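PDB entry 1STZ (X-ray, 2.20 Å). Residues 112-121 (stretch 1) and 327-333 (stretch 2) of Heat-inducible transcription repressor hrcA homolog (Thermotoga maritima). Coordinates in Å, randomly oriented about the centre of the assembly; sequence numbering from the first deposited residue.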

# COMPACT_ATOMS: atom_id res chain seq x y z
N PRO A 112 7.64 0.68 11.91
CA PRO A 112 8.09 0.80 13.28
C PRO A 112 6.94 0.73 14.28
O PRO A 112 7.12 1.24 15.35
CB PRO A 112 8.77 2.17 13.28
CG PRO A 112 8.11 2.93 12.16
CD PRO A 112 7.21 2.00 11.42
N LEU A 113 5.81 0.10 13.95
CA LEU A 113 4.77 -0.13 14.97
C LEU A 113 5.27 -1.00 16.12
O LEU A 113 6.02 -1.94 15.90
CB LEU A 113 3.53 -0.79 14.36
CG LEU A 113 2.85 -0.03 13.22
CD1 LEU A 113 1.68 -0.85 12.78
CD2 LEU A 113 2.46 1.37 13.66
N ALA A 114 4.86 -0.67 17.34
CA ALA A 114 5.28 -1.35 18.55
C ALA A 114 4.12 -1.99 19.34
O ALA A 114 4.34 -2.58 20.37
CB ALA A 114 6.05 -0.36 19.44
N ASP A 115 2.88 -1.85 18.86
CA ASP A 115 1.70 -2.42 19.52
C ASP A 115 1.40 -3.74 18.81
O ASP A 115 1.04 -3.75 17.64
CB ASP A 115 0.50 -1.45 19.39
CG ASP A 115 -0.78 -1.94 20.12
OD1 ASP A 115 -0.89 -3.12 20.53
OD2 ASP A 115 -1.74 -1.17 20.32
N PRO A 116 1.56 -4.86 19.49
CA PRO A 116 1.32 -6.15 18.85
C PRO A 116 -0.13 -6.29 18.34
O PRO A 116 -0.32 -6.96 17.33
CB PRO A 116 1.65 -7.17 19.95
CG PRO A 116 1.56 -6.43 21.23
CD PRO A 116 1.98 -5.01 20.90
N GLU A 117 -1.09 -5.64 18.98
CA GLU A 117 -2.49 -5.72 18.58
C GLU A 117 -2.70 -5.10 17.20
O GLU A 117 -3.39 -5.67 16.35
CB GLU A 117 -3.39 -5.07 19.63
CG GLU A 117 -4.88 -5.00 19.29
CD GLU A 117 -5.54 -6.37 19.11
OE1 GLU A 117 -6.56 -6.43 18.39
OE2 GLU A 117 -5.03 -7.38 19.67
N LYS A 118 -2.09 -3.94 16.97
CA LYS A 118 -2.16 -3.27 15.68
C LYS A 118 -1.44 -4.09 14.57
O LYS A 118 -1.87 -4.08 13.41
CB LYS A 118 -1.59 -1.85 15.80
CG LYS A 118 -1.60 -1.04 14.51
CD LYS A 118 -3.01 -0.76 14.02
CE LYS A 118 -3.00 0.18 12.81
NZ LYS A 118 -4.23 1.02 12.74
N VAL A 119 -0.37 -4.79 14.93
CA VAL A 119 0.34 -5.60 13.96
C VAL A 119 -0.54 -6.79 13.54
O VAL A 119 -0.62 -7.10 12.37
CB VAL A 119 1.70 -6.12 14.47
CG1 VAL A 119 2.29 -7.10 13.48
CG2 VAL A 119 2.68 -4.97 14.68
N LEU A 120 -1.20 -7.43 14.50
CA LEU A 120 -2.14 -8.52 14.20
C LEU A 120 -3.32 -8.00 13.38
O LEU A 120 -3.81 -8.69 12.48
CB LEU A 120 -2.65 -9.17 15.48
CG LEU A 120 -1.62 -9.85 16.38
CD1 LEU A 120 -2.28 -10.45 17.63
CD2 LEU A 120 -0.80 -10.90 15.62
N PHE A 121 -3.79 -6.80 13.69
CA PHE A 121 -4.89 -6.15 12.98
C PHE A 121 -4.55 -5.96 11.49
O PHE A 121 -5.36 -6.25 10.62
CB PHE A 121 -5.21 -4.78 13.59
CG PHE A 121 -6.38 -4.07 12.91
CD1 PHE A 121 -6.16 -3.15 11.90
CD2 PHE A 121 -7.69 -4.37 13.25
CE1 PHE A 121 -7.23 -2.52 11.26
CE2 PHE A 121 -8.77 -3.74 12.62
CZ PHE A 121 -8.54 -2.82 11.63
N ARG A 327 5.96 -12.93 8.31
CA ARG A 327 6.09 -11.55 8.79
C ARG A 327 5.72 -11.43 10.25
O ARG A 327 6.31 -10.65 10.96
CB ARG A 327 5.17 -10.60 8.02
CG ARG A 327 5.78 -9.95 6.83
CD ARG A 327 6.69 -10.80 6.08
NE ARG A 327 8.04 -10.26 6.02
CZ ARG A 327 9.15 -10.99 6.00
NH1 ARG A 327 9.11 -12.32 6.06
NH2 ARG A 327 10.35 -10.37 5.89
N LEU A 328 4.71 -12.18 10.68
CA LEU A 328 4.27 -12.11 12.05
C LEU A 328 5.33 -12.72 12.93
O LEU A 328 5.65 -12.17 13.97
CB LEU A 328 2.93 -12.85 12.24
CG LEU A 328 1.70 -12.11 11.74
CD1 LEU A 328 0.48 -12.98 11.92
CD2 LEU A 328 1.52 -10.80 12.46
N SER A 329 5.88 -13.85 12.50
CA SER A 329 6.98 -14.48 13.22
C SER A 329 8.15 -13.52 13.34
O SER A 329 8.80 -13.45 14.38
CB SER A 329 7.43 -15.77 12.55
OG SER A 329 6.45 -16.76 12.75
N GLU A 330 8.40 -12.75 12.29
CA GLU A 330 9.51 -11.78 12.32
C GLU A 330 9.25 -10.66 13.32
O GLU A 330 10.15 -10.29 14.09
CB GLU A 330 9.70 -11.14 10.97
CG GLU A 330 11.00 -11.47 10.30
CD GLU A 330 10.93 -11.19 8.80
OE1 GLU A 330 11.28 -12.10 8.02
OE2 GLU A 330 10.50 -10.06 8.43
N TYR A 331 8.04 -10.09 13.29
CA TYR A 331 7.66 -9.07 14.25
C TYR A 331 7.80 -9.63 15.69
O TYR A 331 8.46 -9.03 16.53
CB TYR A 331 6.25 -8.50 14.02
CG TYR A 331 5.93 -7.50 15.12
CD1 TYR A 331 6.35 -6.17 15.04
CD2 TYR A 331 5.33 -7.92 16.29
CE1 TYR A 331 6.11 -5.28 16.08
CE2 TYR A 331 5.09 -7.04 17.34
CZ TYR A 331 5.48 -5.72 17.24
OH TYR A 331 5.23 -4.87 18.31
N PHE A 332 7.19 -10.77 15.98
CA PHE A 332 7.14 -11.28 17.35
C PHE A 332 8.51 -11.72 17.86
O PHE A 332 8.85 -11.50 19.04
CB PHE A 332 6.04 -12.34 17.51
CG PHE A 332 4.68 -11.73 17.66
CD1 PHE A 332 3.91 -11.41 16.55
CD2 PHE A 332 4.21 -11.38 18.92
CE1 PHE A 332 2.70 -10.79 16.70
CE2 PHE A 332 2.98 -10.78 19.08
CZ PHE A 332 2.22 -10.47 17.97
N THR A 333 9.32 -12.26 16.96
CA THR A 333 10.67 -12.73 17.26
C THR A 333 11.67 -11.59 17.46
O THR A 333 12.59 -11.72 18.26
CB THR A 333 11.20 -13.65 16.13
OG1 THR A 333 10.40 -14.83 16.05
CG2 THR A 333 12.60 -14.20 16.45

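Two nearly antiparallel helices, far apart in sequence, pack through a small apolar contact centred on Tyr-331, with no hydrogen bond or salt bridge passing between them. The N-to-C directions of helices 116-121 and 327-333 differ by 173°, and the axes approach to 11.0 Å, a separation filled by side chains. The antiparallel register sets Pro-116 beside Phe-332 (CA to CA, 7.9 Å) and, one helical turn on, Leu-120 beside Leu-328 (CA to CA, 7.7 Å). About 348 Å² is buried, counting both sides.

Tyr-331 loses the largest area to the other stretch. Its CA-to-CB bond points toward stretch 1, and chi1 near 180° (t) carries the ring out to the start of the opposing helix. Val-119, whose CA-to-CB bond also points toward its partner helix, sets CG2 over one face of this ring, 3.8 Å from the ring centroid of Tyr-331 and 12° off the normal, a CH-pi contact. The branched, compact valine can thus meet two neighbours: while CG2 lies on the ring, Val-119 CG1 touches Leu-328 CD2 at 3.9 Å. The loop before the helix lies at the edge of the tyrosine, where Leu-113 O comes within 3.3 Å of Tyr-331 CE1. Ala-114 O is 3.2 Å from Tyr-331 OH, but the angle is too poor for a hydrogen bond; the hydroxyl is satisfied elsewhere in the structure.

Beside the tyrosine, leucines and a phenylalanine close the gap. The CA-to-CB bonds of Leu-120, Leu-328 and Phe-332 all run sideways, yet the ends of these side chains come nearer to the opposite stretch. Both leucines adopt the m,t rotamer, and their CD2 atoms meet at 3.9 Å (Leu-120 CD2 to Leu-328 CD2). Leu-120 CD2 also reaches Phe-332 CE1 at 3.7 Å, so one methyl group bridges two residues a helical turn apart. At the helix start, Pro-116 CB packs against Phe-332 CZ at 3.9 Å. Proline suits this first turn: its nitrogen has no hydrogen to donate, and its ring offers a rigid apolar surface.

The charged side chains take no part in the contact. Asp-115 caps the helix, its OD1 accepting from Glu-117 N at 3.0 Å, while its CA-to-CB bond points away from stretch 2. Arg-327 NH2 and Glu-330 OE2 form a salt bridge at 2.6 Å within their own helix, and neither residue touches stretch 1.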